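Local coordinates for protein putative NAD dependent dehydrogenase (Micromonospora echinospora, PDB 6NOR) that binds NAD and probably acts as an oxidoreductase in the biosynthesis of the aminoglycoside antibiotic gentamicin, at residues L51-D56 with D84-V89; K116-S121 with V137-G142; V203-W208 with L261-I266. All blocks are in the same frame, centred on the assembly; numbering follows the deposited sequence.

Interaction 1: residues L51-D56 with D84-V89; sequences LRWVVD and DTVRFV. With NAD (nicotinamide-adenine-dinucleotide), chain G.
With CG set beside the backbone N (chi1 -58°) and the chain bent at chi3 (57°), Arg52 brings its guanidinium across Thr85 at about a right angle. Thr85 CB lies over one face of the group, near its rim, 3.5 Å from Arg52 NE. The two branches of the threonine diverge there: Thr85 CG2 approaches Arg52 NH1 at 3.9 Å, while Thr85 OG1 is equally far from Arg52 NH2. Ion pairs from NE to Asp83 and from NH1 to Asp50 anchor the guanidinium. Trp53, whose ring also starts beside its backbone N (chi1 -66°), meets Val86 obliquely, CD1 to CG2 at 3.8 Å; its NE1 bonds to the same Asp83 carboxylate oxygen as Arg52 NE, so one acid ties the two side chains together. Beyond the strand end, Asp56 grips the adenosine ribose of NAD with both oxygens: O2B donates to OD1 (2.6 Å) and O3B to OD2 (2.7 Å). Bonds from the backbone N atoms of Gly32 and Asp58 steady this carboxylate. Strand 25-30 runs between the two contacting strands, and an acid closing the second strand to hold the ribose diol is the hallmark of an NAD-binding Rossmann fold.

Interaction 2: residues K116-S121 with V137-G142; sequences KPLVLS and VVLAHG. With NAD (nicotinamide-adenine-dinucleotide), chain G.
Leu118 meets strand 139-141 through a single methyl, CD1, which sits 4.1 Å from His141 CB and 4.3 Å from Leu139 CD1. Its CG stands anti to the backbone N (chi1 -177°), extending the branched end over the strand, where it crosses the His141 side chain at about a right angle. His141 offers only its CB here, because its first torsion (67°) wedges CG between the backbone N and the carbonyl carbon and turns the imidazole away, so that NE2 reaches Glu204 on helix 199-209. Trp200 of that helix touches both Leu118 and His141. At the other end of the contact Lys116 CB rests 3.8 Å from Gly142 O. Further out the lysine chain bends at chi2 and chi3 and leaves the strand for the nicotinamide ring, bringing NZ to 3.5 Å from NAD C3N; NZ has weak polar partners in Asp197 and His201. A cis peptide joins Lys116 to Pro117, and the lysine carbonyl accepts a bond from the nicotinamide ribose, NAD O2D to Lys116 O at 2.8 Å. Glu115, Lys116 and Pro117 form the EKP sequence familiar from GFO/IDH/MocA proteins. In chemical terms, the leucine end is carbon-to-carbon packing, the Lys116 end sets a methylene beside the Gly142 carbonyl, and Lys116 turns its backbone oxygen to the ribose and its amine to the ring.

Interaction 3: residues V203-W208 with L261-I266; sequences VELCRW and LTVEVI
Apolar contact is all that joins the two segments, and it passes through one methyl: Leu205 CD1 lies 4.2 Å from Leu261 CD1 and 4.4 Å from Val263 CG2. Leu205 points from the helix toward the strand, and its CA stands 7.7 Å from that of Val263. Val263 faces the helix directly, whereas Leu261 starts out at an angle and reaches across with its end: CG is anti to the backbone N (chi1 179°) and the CD1 branch swings in. The three side chains are buried, so the join excludes solvent without using any polar group. Backbone bonding belongs to each element separately. Within the helix Arg207 N bonds to Val203 O (3.2 Å) and Trp208 N to Glu204 O (3.1 Å), while the strand pairs with strands 167-175 and 270-275. Two charged residues form salt bridges beyond the join: Arg207 with Asp336, and Glu264, next to Val263 on the strand, with Arg175 of the second subunit. Through Leu205, helix 199-209 lies against one face of the mixed sheet of the C-terminal domain, helix 334-353 touches Val203, Glu204 and Arg207, and Phe151 of helix 149-157 fills in beside Leu205, Leu261 and Val263.

Overall arrangement
Interactions 1 and 2 belong to the same parallel Rossmann sheet and address different ends of one NAD molecule, the adenosine ribose and the nicotinamide side; their centres are 18 Å apart. Interaction 3 lies in the C-terminal domain, with its centre about 34 Å from that of interaction 1. Burial differs: interactions 2 and 3 are core contacts, whereas interaction 1 is only partly buried and mixes an arginine face and an exposed threonine with a tryptophan-valine touch. A leucine methyl is central to both core contacts, joined in interaction 2 by a lysine methylene against a glycine carbonyl, and only interaction 2 of these borders the cofactor. Interactions 2 and 3 touch where His141 meets Glu204, bridging the two domains.

Interaction 1: residues L51-D56 with D84-V89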
loop_
_atom_site.group_PDB
_atom_site.type_symbol
_atom_site.label_atom_id
_atom_site.label_comp_id
_atom_site.label_asym_id
_atom_site.label_seq_id
_atom_site.Cartn_x
_atom_site.Cartn_y
_atom_site.Cartn_z
ATOM N N LEU A 51 12.858 -37.905 -14.360
ATOM C CA LEU A 51 13.690 -37.082 -15.246
ATOM C C LEU A 51 14.842 -37.906 -15.766
ATOM O O LEU A 51 15.801 -38.162 -15.054
ATOM C CB LEU A 51 14.225 -35.828 -14.533
ATOM C CG LEU A 51 15.144 -34.962 -15.416
ATOM C CD1 LEU A 51 14.432 -34.460 -16.662
ATOM C CD2 LEU A 51 15.772 -33.801 -14.670
ATOM N N ARG A 52 14.749 -38.319 -17.020
ATOM C CA ARG A 52 15.743 -39.226 -17.589
ATOM C C ARG A 52 16.850 -38.510 -18.353
ATOM O O ARG A 52 18.018 -38.896 -18.277
ATOM C CB ARG A 52 15.046 -40.235 -18.487
ATOM C CG ARG A 52 13.991 -41.012 -17.733
ATOM C CD ARG A 52 13.394 -42.112 -18.584
ATOM N NE ARG A 52 14.396 -43.047 -19.084
ATOM C CZ ARG A 52 14.819 -44.118 -18.420
ATOM N NH1 ARG A 52 14.325 -44.389 -17.221
ATOM N NH2 ARG A 52 15.741 -44.914 -18.953
ATOM N N TRP A 53 16.491 -37.446 -19.063
ATOM C CA TRP A 53 17.450 -36.764 -19.917
ATOM C C TRP A 53 17.377 -35.250 -19.792
ATOM O O TRP A 53 16.296 -34.685 -19.679
ATOM C CB TRP A 53 17.226 -37.155 -21.377
ATOM C CG TRP A 53 17.500 -38.589 -21.720
ATOM C CD1 TRP A 53 16.611 -39.608 -21.692
ATOM C CD2 TRP A 53 18.743 -39.149 -22.166
ATOM N NE1 TRP A 53 17.214 -40.775 -22.086
ATOM C CE2 TRP A 53 18.528 -40.520 -22.378
ATOM C CE3 TRP A 53 20.019 -38.625 -22.393
ATOM C CZ2 TRP A 53 19.536 -41.383 -22.823
ATOM C CZ3 TRP A 53 21.026 -39.481 -22.843
ATOM C CH2 TRP A 53 20.774 -40.844 -23.052
ATOM N N VAL A 54 18.549 -34.629 -19.791
ATOM C CA VAL A 54 18.740 -33.233 -20.110
ATOM C C VAL A 54 19.427 -33.177 -21.472
ATOM O O VAL A 54 20.482 -33.776 -21.660
ATOM C CB VAL A 54 19.600 -32.509 -19.058
ATOM C CG1 VAL A 54 19.823 -31.071 -19.450
ATOM C CG2 VAL A 54 18.938 -32.557 -17.715
ATOM N N VAL A 55 18.795 -32.507 -22.433
ATOM C CA VAL A 55 19.375 -32.272 -23.754
ATOM C C VAL A 55 19.792 -30.822 -23.848
ATOM O O VAL A 55 18.990 -29.939 -23.548
ATOM C CB VAL A 55 18.381 -32.584 -24.887
ATOM C CG1 VAL A 55 19.063 -32.418 -26.270
ATOM C CG2 VAL A 55 17.812 -33.992 -24.741
ATOM N N ASP A 56 21.039 -30.565 -24.233
ATOM C CA ASP A 56 21.528 -29.191 -24.384
ATOM C C ASP A 56 22.683 -29.172 -25.361
ATOM O O ASP A 56 23.490 -30.089 -25.373
ATOM C CB ASP A 56 21.968 -28.585 -23.047
ATOM C CG ASP A 56 21.897 -27.036 -23.036
ATOM O OD1 ASP A 56 22.708 -26.376 -23.719
ATOM O OD2 ASP A 56 21.034 -26.470 -22.328
ATOM N N ASP A 84 12.868 -45.341 -25.005
ATOM C CA ASP A 84 11.439 -45.624 -25.008
ATOM C C ASP A 84 10.691 -45.204 -23.736
ATOM O O ASP A 84 9.469 -45.103 -23.750
ATOM C CB ASP A 84 11.213 -47.120 -25.248
ATOM C CG ASP A 84 11.508 -47.531 -26.682
ATOM O OD1 ASP A 84 11.654 -46.628 -27.531
ATOM O OD2 ASP A 84 11.589 -48.749 -26.964
ATOM N N THR A 85 11.405 -44.985 -22.638
ATOM C CA THR A 85 10.745 -44.637 -21.386
ATOM C C THR A 85 10.332 -43.159 -21.369
ATOM O O THR A 85 9.430 -42.759 -20.640
ATOM C CB THR A 85 11.640 -44.934 -20.183
ATOM O OG1 THR A 85 12.300 -46.185 -20.382
ATOM C CG2 THR A 85 10.814 -45.008 -18.909
ATOM N N VAL A 86 10.985 -42.359 -22.195
ATOM C CA VAL A 86 10.602 -40.972 -22.369
ATOM C C VAL A 86 9.251 -40.848 -23.083
ATOM O O VAL A 86 9.075 -41.328 -24.196
ATOM C CB VAL A 86 11.660 -40.212 -23.145
ATOM C CG1 VAL A 86 11.223 -38.777 -23.335
ATOM C CG2 VAL A 86 12.977 -40.265 -22.405
ATOM N N ARG A 87 8.294 -40.208 -22.421
ATOM C CA ARG A 87 6.960 -40.039 -22.984
ATOM C C ARG A 87 6.562 -38.566 -22.997
ATOM O O ARG A 87 5.524 -38.184 -23.541
ATOM C CB ARG A 87 5.942 -40.853 -22.188
ATOM C CG ARG A 87 5.920 -42.350 -22.537
ATOM C CD ARG A 87 5.011 -43.096 -21.570
ATOM N NE ARG A 87 3.629 -42.617 -21.615
ATOM C CZ ARG A 87 2.791 -42.659 -20.583
ATOM N NH1 ARG A 87 3.198 -43.151 -19.415
ATOM N NH2 ARG A 87 1.551 -42.196 -20.714
ATOM N N PHE A 88 7.401 -37.741 -22.388
ATOM C CA PHE A 88 7.065 -36.362 -22.170
ATOM C C PHE A 88 8.320 -35.514 -22.263
ATOM O O PHE A 88 9.305 -35.765 -21.587
ATOM C CB PHE A 88 6.378 -36.205 -20.815
ATOM C CG PHE A 88 6.101 -34.779 -20.419
ATOM C CD1 PHE A 88 5.389 -33.939 -21.247
ATOM C CD2 PHE A 88 6.555 -34.289 -19.207
ATOM C CE1 PHE A 88 5.129 -32.628 -20.879
ATOM C CE2 PHE A 88 6.297 -32.977 -18.820
ATOM C CZ PHE A 88 5.579 -32.144 -19.662
ATOM N N VAL A 89 8.280 -34.517 -23.129
ATOM C CA VAL A 89 9.434 -33.679 -23.369
ATOM C C VAL A 89 9.095 -32.214 -23.110
ATOM O O VAL A 89 8.080 -31.712 -23.575
ATOM C CB VAL A 89 9.944 -33.838 -24.811
ATOM C CG1 VAL A 89 11.204 -33.012 -25.022
ATOM C CG2 VAL A 89 10.183 -35.310 -25.131
HETATM P PA NAD G . 18.544 -19.647 -21.552
HETATM O O1A NAD G . 19.467 -18.859 -22.512
HETATM O O2A NAD G . 18.840 -19.416 -20.118
HETATM O O5B NAD G . 18.689 -21.182 -21.845
HETATM C C5B NAD G . 18.587 -21.631 -23.185
HETATM C C4B NAD G . 19.229 -23.044 -23.203
HETATM O O4B NAD G . 18.942 -23.674 -24.305
HETATM C C3B NAD G . 20.734 -22.898 -23.187
HETATM O O3B NAD G . 21.231 -23.747 -22.241
HETATM C C2B NAD G . 21.175 -23.332 -24.611
HETATM O O2B NAD G . 22.517 -23.933 -24.525
HETATM C C1B NAD G . 20.315 -24.226 -24.890
HETATM N N9A NAD G . 20.097 -24.402 -26.314
HETATM C C8A NAD G . 20.153 -23.507 -27.320
HETATM N N7A NAD G . 19.822 -24.153 -28.465
HETATM C C5A NAD G . 19.569 -25.428 -28.168
HETATM C C6A NAD G . 19.214 -26.497 -28.936
HETATM N N6A NAD G . 19.008 -26.514 -30.298
HETATM N N1A NAD G . 19.005 -27.680 -28.378
HETATM C C2A NAD G . 19.169 -27.843 -27.042
HETATM N N3A NAD G . 19.533 -26.784 -26.280
HETATM C C4A NAD G . 19.727 -25.582 -26.836
HETATM O O3 NAD G . 17.086 -19.235 -21.887
HETATM P PN NAD G . 15.787 -19.398 -20.979
HETATM O O1N NAD G . 15.753 -20.653 -20.169
HETATM O O2N NAD G . 15.630 -18.174 -20.094
HETATM O O5D NAD G . 14.579 -19.442 -21.990
HETATM C C5D NAD G . 14.264 -20.627 -22.695
HETATM C C4D NAD G . 12.773 -20.600 -23.087
HETATM O O4D NAD G . 11.989 -20.461 -22.057
HETATM C C3D NAD G . 12.476 -19.368 -23.993
HETATM O O3D NAD G . 11.638 -19.731 -24.935
HETATM C C2D NAD G . 11.870 -18.332 -23.021
HETATM O O2D NAD G . 10.995 -17.393 -23.779
HETATM C C1D NAD G . 11.196 -19.064 -22.180
HETATM N N1N NAD G . 11.087 -18.458 -20.886
HETATM C C2N NAD G . 9.877 -18.556 -20.209
HETATM C C3N NAD G . 9.711 -17.985 -18.945
HETATM C C7N NAD G . 8.334 -18.119 -18.274
HETATM O O7N NAD G . 8.118 -17.582 -17.252
HETATM N N7N NAD G . 7.316 -18.873 -18.921
HETATM C C4N NAD G . 10.735 -17.297 -18.333
HETATM C C5N NAD G . 11.956 -17.203 -19.002
HETATM C C6N NAD G . 12.126 -17.786 -20.287
#

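Interaction 2: residues K116-S121 with V137-G142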
loop_
_atom_site.group_PDB
_atom_site.type_symbol
_atom_site.label_atom_id
_atom_site.label_comp_id
_atom_site.label_asym_id
_atom_site.label_seq_id
_atom_site.Cartn_x
_atom_site.Cartn_y
_atom_site.Cartn_z
ATOM N N LYS A 116 6.726 -20.654 -23.707
ATOM C CA LYS A 116 6.431 -19.378 -24.337
ATOM C C LYS A 116 7.684 -18.796 -25.013
ATOM O O LYS A 116 8.775 -18.884 -24.469
ATOM C CB LYS A 116 5.910 -18.409 -23.266
ATOM C CG LYS A 116 6.538 -17.050 -23.401
ATOM C CD LYS A 116 6.971 -16.525 -22.119
ATOM C CE LYS A 116 8.271 -15.758 -22.208
ATOM N NZ LYS A 116 8.585 -15.244 -20.840
ATOM N N PRO A 117 7.538 -18.216 -26.210
ATOM C CA PRO A 117 6.331 -18.242 -27.036
ATOM C C PRO A 117 6.262 -19.563 -27.773
ATOM O O PRO A 117 7.316 -20.075 -28.136
ATOM C CB PRO A 117 6.533 -17.065 -28.001
ATOM C CG PRO A 117 8.003 -16.959 -28.144
ATOM C CD PRO A 117 8.607 -17.414 -26.829
ATOM N N LEU A 118 5.069 -20.119 -27.953
ATOM C CA LEU A 118 4.936 -21.450 -28.549
ATOM C C LEU A 118 5.796 -21.530 -29.807
ATOM O O LEU A 118 6.780 -22.244 -29.834
ATOM C CB LEU A 118 3.470 -21.769 -28.871
ATOM C CG LEU A 118 3.238 -23.172 -29.433
ATOM C CD1 LEU A 118 3.763 -24.168 -28.462
ATOM C CD2 LEU A 118 1.765 -23.471 -29.735
ATOM N N VAL A 119 5.429 -20.751 -30.816
ATOM C CA VAL A 119 6.176 -20.614 -32.052
ATOM C C VAL A 119 6.110 -19.155 -32.487
ATOM O O VAL A 119 5.533 -18.333 -31.799
ATOM C CB VAL A 119 5.594 -21.481 -33.151
ATOM C CG1 VAL A 119 5.860 -22.968 -32.857
ATOM C CG2 VAL A 119 4.123 -21.193 -33.268
ATOM N N LEU A 120 6.677 -18.826 -33.641
ATOM C CA LEU A 120 6.749 -17.423 -34.031
ATOM C C LEU A 120 5.867 -17.060 -35.222
ATOM O O LEU A 120 6.009 -15.991 -35.788
ATOM C CB LEU A 120 8.199 -17.048 -34.323
ATOM C CG LEU A 120 9.110 -17.285 -33.112
ATOM C CD1 LEU A 120 10.582 -17.239 -33.524
ATOM C CD2 LEU A 120 8.783 -16.284 -31.980
ATOM N N SER A 121 4.953 -17.938 -35.599
ATOM C CA SER A 121 4.019 -17.618 -36.669
ATOM C C SER A 121 2.715 -18.365 -36.461
ATOM O O SER A 121 2.682 -19.421 -35.837
ATOM C CB SER A 121 4.627 -17.935 -38.034
ATOM O OG SER A 121 4.665 -19.332 -38.271
ATOM N N VAL A 137 -1.121 -36.959 -29.154
ATOM C CA VAL A 137 -0.325 -36.545 -27.990
ATOM C C VAL A 137 -0.729 -35.175 -27.476
ATOM O O VAL A 137 -1.412 -34.414 -28.153
ATOM C CB VAL A 137 1.187 -36.507 -28.292
ATOM C CG1 VAL A 137 1.703 -37.900 -28.611
ATOM C CG2 VAL A 137 1.482 -35.545 -29.424
ATOM N N VAL A 138 -0.309 -34.868 -26.259
ATOM C CA VAL A 138 -0.572 -33.563 -25.686
ATOM C C VAL A 138 0.473 -32.573 -26.173
ATOM O O VAL A 138 1.680 -32.851 -26.136
ATOM C CB VAL A 138 -0.568 -33.594 -24.142
ATOM C CG1 VAL A 138 -0.712 -32.169 -23.571
ATOM C CG2 VAL A 138 -1.667 -34.516 -23.622
ATOM N N LEU A 139 -0.022 -31.443 -26.669
ATOM C CA LEU A 139 0.772 -30.247 -26.904
ATOM C C LEU A 139 0.340 -29.195 -25.879
ATOM O O LEU A 139 -0.822 -28.832 -25.799
ATOM C CB LEU A 139 0.580 -29.713 -28.323
ATOM C CG LEU A 139 1.162 -28.322 -28.655
ATOM C CD1 LEU A 139 2.655 -28.275 -28.469
ATOM C CD2 LEU A 139 0.805 -27.897 -30.077
ATOM N N ALA A 140 1.285 -28.715 -25.092
ATOM C CA ALA A 140 0.968 -27.774 -24.046
ATOM C C ALA A 140 1.947 -26.646 -24.157
ATOM O O ALA A 140 3.044 -26.848 -24.659
ATOM C CB ALA A 140 1.046 -28.447 -22.674
ATOM N N HIS A 141 1.564 -25.453 -23.712
ATOM C CA HIS A 141 2.461 -24.304 -23.837
ATOM C C HIS A 141 2.667 -23.608 -22.500
ATOM O O HIS A 141 1.798 -23.630 -21.636
ATOM C CB HIS A 141 1.943 -23.308 -24.873
ATOM C CG HIS A 141 0.671 -22.627 -24.470
ATOM N ND1 HIS A 141 -0.568 -23.197 -24.658
ATOM C CD2 HIS A 141 0.447 -21.426 -23.886
ATOM C CE1 HIS A 141 -1.501 -22.381 -24.201
ATOM N NE2 HIS A 141 -0.911 -21.300 -23.723
ATOM N N GLY A 142 3.827 -22.976 -22.351
ATOM C CA GLY A 142 4.237 -22.428 -21.073
ATOM C C GLY A 142 3.717 -21.064 -20.658
ATOM O O GLY A 142 4.498 -20.246 -20.192
HETATM P PA NAD G . 18.544 -19.647 -21.552
HETATM O O1A NAD G . 19.467 -18.859 -22.512
HETATM O O2A NAD G . 18.840 -19.416 -20.118
HETATM O O5B NAD G . 18.689 -21.182 -21.845
HETATM C C5B NAD G . 18.587 -21.631 -23.185
HETATM C C4B NAD G . 19.229 -23.044 -23.203
HETATM O O4B NAD G . 18.942 -23.674 -24.305
HETATM C C3B NAD G . 20.734 -22.898 -23.187
HETATM O O3B NAD G . 21.231 -23.747 -22.241
HETATM C C2B NAD G . 21.175 -23.332 -24.611
HETATM O O2B NAD G . 22.517 -23.933 -24.525
HETATM C C1B NAD G . 20.315 -24.226 -24.890
HETATM N N9A NAD G . 20.097 -24.402 -26.314
HETATM C C8A NAD G . 20.153 -23.507 -27.320
HETATM N N7A NAD G . 19.822 -24.153 -28.465
HETATM C C5A NAD G . 19.569 -25.428 -28.168
HETATM C C6A NAD G . 19.214 -26.497 -28.936
HETATM N N6A NAD G . 19.008 -26.514 -30.298
HETATM N N1A NAD G . 19.005 -27.680 -28.378
HETATM C C2A NAD G . 19.169 -27.843 -27.042
HETATM N N3A NAD G . 19.533 -26.784 -26.280
HETATM C C4A NAD G . 19.727 -25.582 -26.836
HETATM O O3 NAD G . 17.086 -19.235 -21.887
HETATM P PN NAD G . 15.787 -19.398 -20.979
HETATM O O1N NAD G . 15.753 -20.653 -20.169
HETATM O O2N NAD G . 15.630 -18.174 -20.094
HETATM O O5D NAD G . 14.579 -19.442 -21.990
HETATM C C5D NAD G . 14.264 -20.627 -22.695
HETATM C C4D NAD G . 12.773 -20.600 -23.087
HETATM O O4D NAD G . 11.989 -20.461 -22.057
HETATM C C3D NAD G . 12.476 -19.368 -23.993
HETATM O O3D NAD G . 11.638 -19.731 -24.935
HETATM C C2D NAD G . 11.870 -18.332 -23.021
HETATM O O2D NAD G . 10.995 -17.393 -23.779
HETATM C C1D NAD G . 11.196 -19.064 -22.180
HETATM N N1N NAD G . 11.087 -18.458 -20.886
HETATM C C2N NAD G . 9.877 -18.556 -20.209
HETATM C C3N NAD G . 9.711 -17.985 -18.945
HETATM C C7N NAD G . 8.334 -18.119 -18.274
HETATM O O7N NAD G . 8.118 -17.582 -17.252
HETATM N N7N NAD G . 7.316 -18.873 -18.921
HETATM C C4N NAD G . 10.735 -17.297 -18.333
HETATM C C5N NAD G . 11.956 -17.203 -19.002
HETATM C C6N NAD G . 12.126 -17.786 -20.287
#

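Interaction 3: residues V203-W208 with L261-I266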
loop_
_atom_site.group_PDB
_atom_site.type_symbol
_atom_site.label_atom_id
_atom_site.label_comp_id
_atom_site.label_asym_id
_atom_site.label_seq_id
_atom_site.Cartn_x
_atom_site.Cartn_y
_atom_site.Cartn_z
ATOM N N VAL A 203 -0.860 -10.654 -23.080
ATOM C CA VAL A 203 -1.999 -10.914 -23.959
ATOM C C VAL A 203 -2.793 -12.123 -23.475
ATOM O O VAL A 203 -4.005 -12.094 -23.468
ATOM C CB VAL A 203 -1.560 -11.113 -25.408
ATOM C CG1 VAL A 203 -2.725 -11.586 -26.236
ATOM C CG2 VAL A 203 -1.029 -9.796 -25.972
ATOM N N GLU A 204 -2.117 -13.168 -23.023
ATOM C CA GLU A 204 -2.834 -14.326 -22.520
ATOM C C GLU A 204 -3.665 -13.949 -21.274
ATOM O O GLU A 204 -4.837 -14.319 -21.175
ATOM C CB GLU A 204 -1.864 -15.479 -22.207
ATOM C CG GLU A 204 -2.549 -16.819 -21.930
ATOM C CD GLU A 204 -1.589 -18.027 -21.914
ATOM O OE1 GLU A 204 -0.359 -17.825 -21.842
ATOM O OE2 GLU A 204 -2.073 -19.184 -21.969
ATOM N N LEU A 205 -3.065 -13.195 -20.352
ATOM C CA LEU A 205 -3.756 -12.744 -19.140
ATOM C C LEU A 205 -4.958 -11.876 -19.454
ATOM O O LEU A 205 -6.010 -12.086 -18.881
ATOM C CB LEU A 205 -2.813 -11.980 -18.228
ATOM C CG LEU A 205 -1.813 -12.892 -17.529
ATOM C CD1 LEU A 205 -0.647 -12.098 -16.932
ATOM C CD2 LEU A 205 -2.530 -13.728 -16.466
ATOM N N CYS A 206 -4.805 -10.919 -20.371
ATOM C CA CYS A 206 -5.929 -10.075 -20.797
ATOM C C CYS A 206 -7.132 -10.874 -21.292
ATOM O O CYS A 206 -8.239 -10.686 -20.799
ATOM C CB CYS A 206 -5.520 -9.118 -21.916
ATOM S SG CYS A 206 -4.828 -7.559 -21.426
ATOM N N ARG A 207 -6.917 -11.720 -22.299
ATOM C CA ARG A 207 -7.960 -12.606 -22.841
ATOM C C ARG A 207 -8.684 -13.340 -21.751
ATOM O O ARG A 207 -9.897 -13.338 -21.668
ATOM C CB ARG A 207 -7.370 -13.676 -23.751
ATOM C CG ARG A 207 -6.982 -13.273 -25.099
ATOM C CD ARG A 207 -6.530 -14.518 -25.870
ATOM N NE ARG A 207 -7.635 -15.268 -26.470
ATOM C CZ ARG A 207 -7.855 -16.558 -26.255
ATOM N NH1 ARG A 207 -7.076 -17.240 -25.430
ATOM N NH2 ARG A 207 -8.863 -17.167 -26.851
ATOM N N TRP A 208 -7.885 -14.004 -20.939
ATOM C CA TRP A 208 -8.350 -14.911 -19.914
ATOM C C TRP A 208 -9.171 -14.198 -18.872
ATOM O O TRP A 208 -10.244 -14.659 -18.510
ATOM C CB TRP A 208 -7.154 -15.590 -19.277
ATOM C CG TRP A 208 -7.439 -16.456 -18.102
ATOM C CD1 TRP A 208 -8.260 -17.558 -18.058
ATOM C CD2 TRP A 208 -6.849 -16.343 -16.805
ATOM N NE1 TRP A 208 -8.222 -18.116 -16.806
ATOM C CE2 TRP A 208 -7.359 -17.393 -16.022
ATOM C CE3 TRP A 208 -5.941 -15.448 -16.229
ATOM C CZ2 TRP A 208 -6.993 -17.572 -14.692
ATOM C CZ3 TRP A 208 -5.576 -15.630 -14.903
ATOM C CH2 TRP A 208 -6.105 -16.677 -14.152
ATOM N N LEU A 261 4.321 -7.108 -12.208
ATOM C CA LEU A 261 3.269 -7.737 -12.994
ATOM C C LEU A 261 1.916 -7.502 -12.340
ATOM O O LEU A 261 1.650 -7.988 -11.251
ATOM C CB LEU A 261 3.552 -9.249 -13.192
ATOM C CG LEU A 261 2.517 -10.060 -13.988
ATOM C CD1 LEU A 261 2.101 -9.374 -15.289
ATOM C CD2 LEU A 261 2.961 -11.524 -14.256
ATOM N N THR A 262 1.057 -6.759 -13.023
ATOM C CA THR A 262 -0.268 -6.443 -12.500
ATOM C C THR A 262 -1.404 -6.655 -13.519
ATOM O O THR A 262 -1.234 -6.536 -14.734
ATOM C CB THR A 262 -0.353 -4.981 -12.003
ATOM O OG1 THR A 262 -0.214 -4.102 -13.117
ATOM C CG2 THR A 262 0.742 -4.645 -10.958
ATOM N N VAL A 263 -2.575 -6.951 -12.980
ATOM C CA VAL A 263 -3.768 -7.177 -13.756
ATOM C C VAL A 263 -4.893 -6.332 -13.194
ATOM O O VAL A 263 -5.092 -6.282 -11.989
ATOM C CB VAL A 263 -4.194 -8.651 -13.739
ATOM C CG1 VAL A 263 -5.449 -8.823 -14.559
ATOM C CG2 VAL A 263 -3.086 -9.542 -14.287
ATOM N N GLU A 264 -5.627 -5.673 -14.075
ATOM C CA GLU A 264 -6.724 -4.805 -13.686
ATOM C C GLU A 264 -7.910 -5.045 -14.606
ATOM O O GLU A 264 -7.778 -5.025 -15.817
ATOM C CB GLU A 264 -6.263 -3.357 -13.748
ATOM C CG GLU A 264 -7.221 -2.305 -13.270
ATOM C CD GLU A 264 -6.639 -0.896 -13.479
ATOM O OE1 GLU A 264 -6.939 0.012 -12.672
ATOM O OE2 GLU A 264 -5.865 -0.700 -14.449
ATOM N N VAL A 265 -9.060 -5.315 -14.018
ATOM C CA VAL A 265 -10.300 -5.434 -14.760
ATOM C C VAL A 265 -11.326 -4.460 -14.208
ATOM O O VAL A 265 -11.571 -4.431 -13.004
ATOM C CB VAL A 265 -10.856 -6.859 -14.685
ATOM C CG1 VAL A 265 -12.200 -6.948 -15.407
ATOM C CG2 VAL A 265 -9.865 -7.857 -15.271
ATOM N N ILE A 266 -11.919 -3.654 -15.081
ATOM C CA ILE A 266 -12.892 -2.642 -14.661
ATOM C C ILE A 266 -14.257 -2.768 -15.353
ATOM O O ILE A 266 -14.357 -2.724 -16.577
ATOM C CB ILE A 266 -12.343 -1.239 -14.912
ATOM C CG1 ILE A 266 -10.910 -1.137 -14.394
ATOM C CG2 ILE A 266 -13.225 -0.148 -14.252
ATOM C CD1 ILE A 266 -10.299 0.231 -14.621
#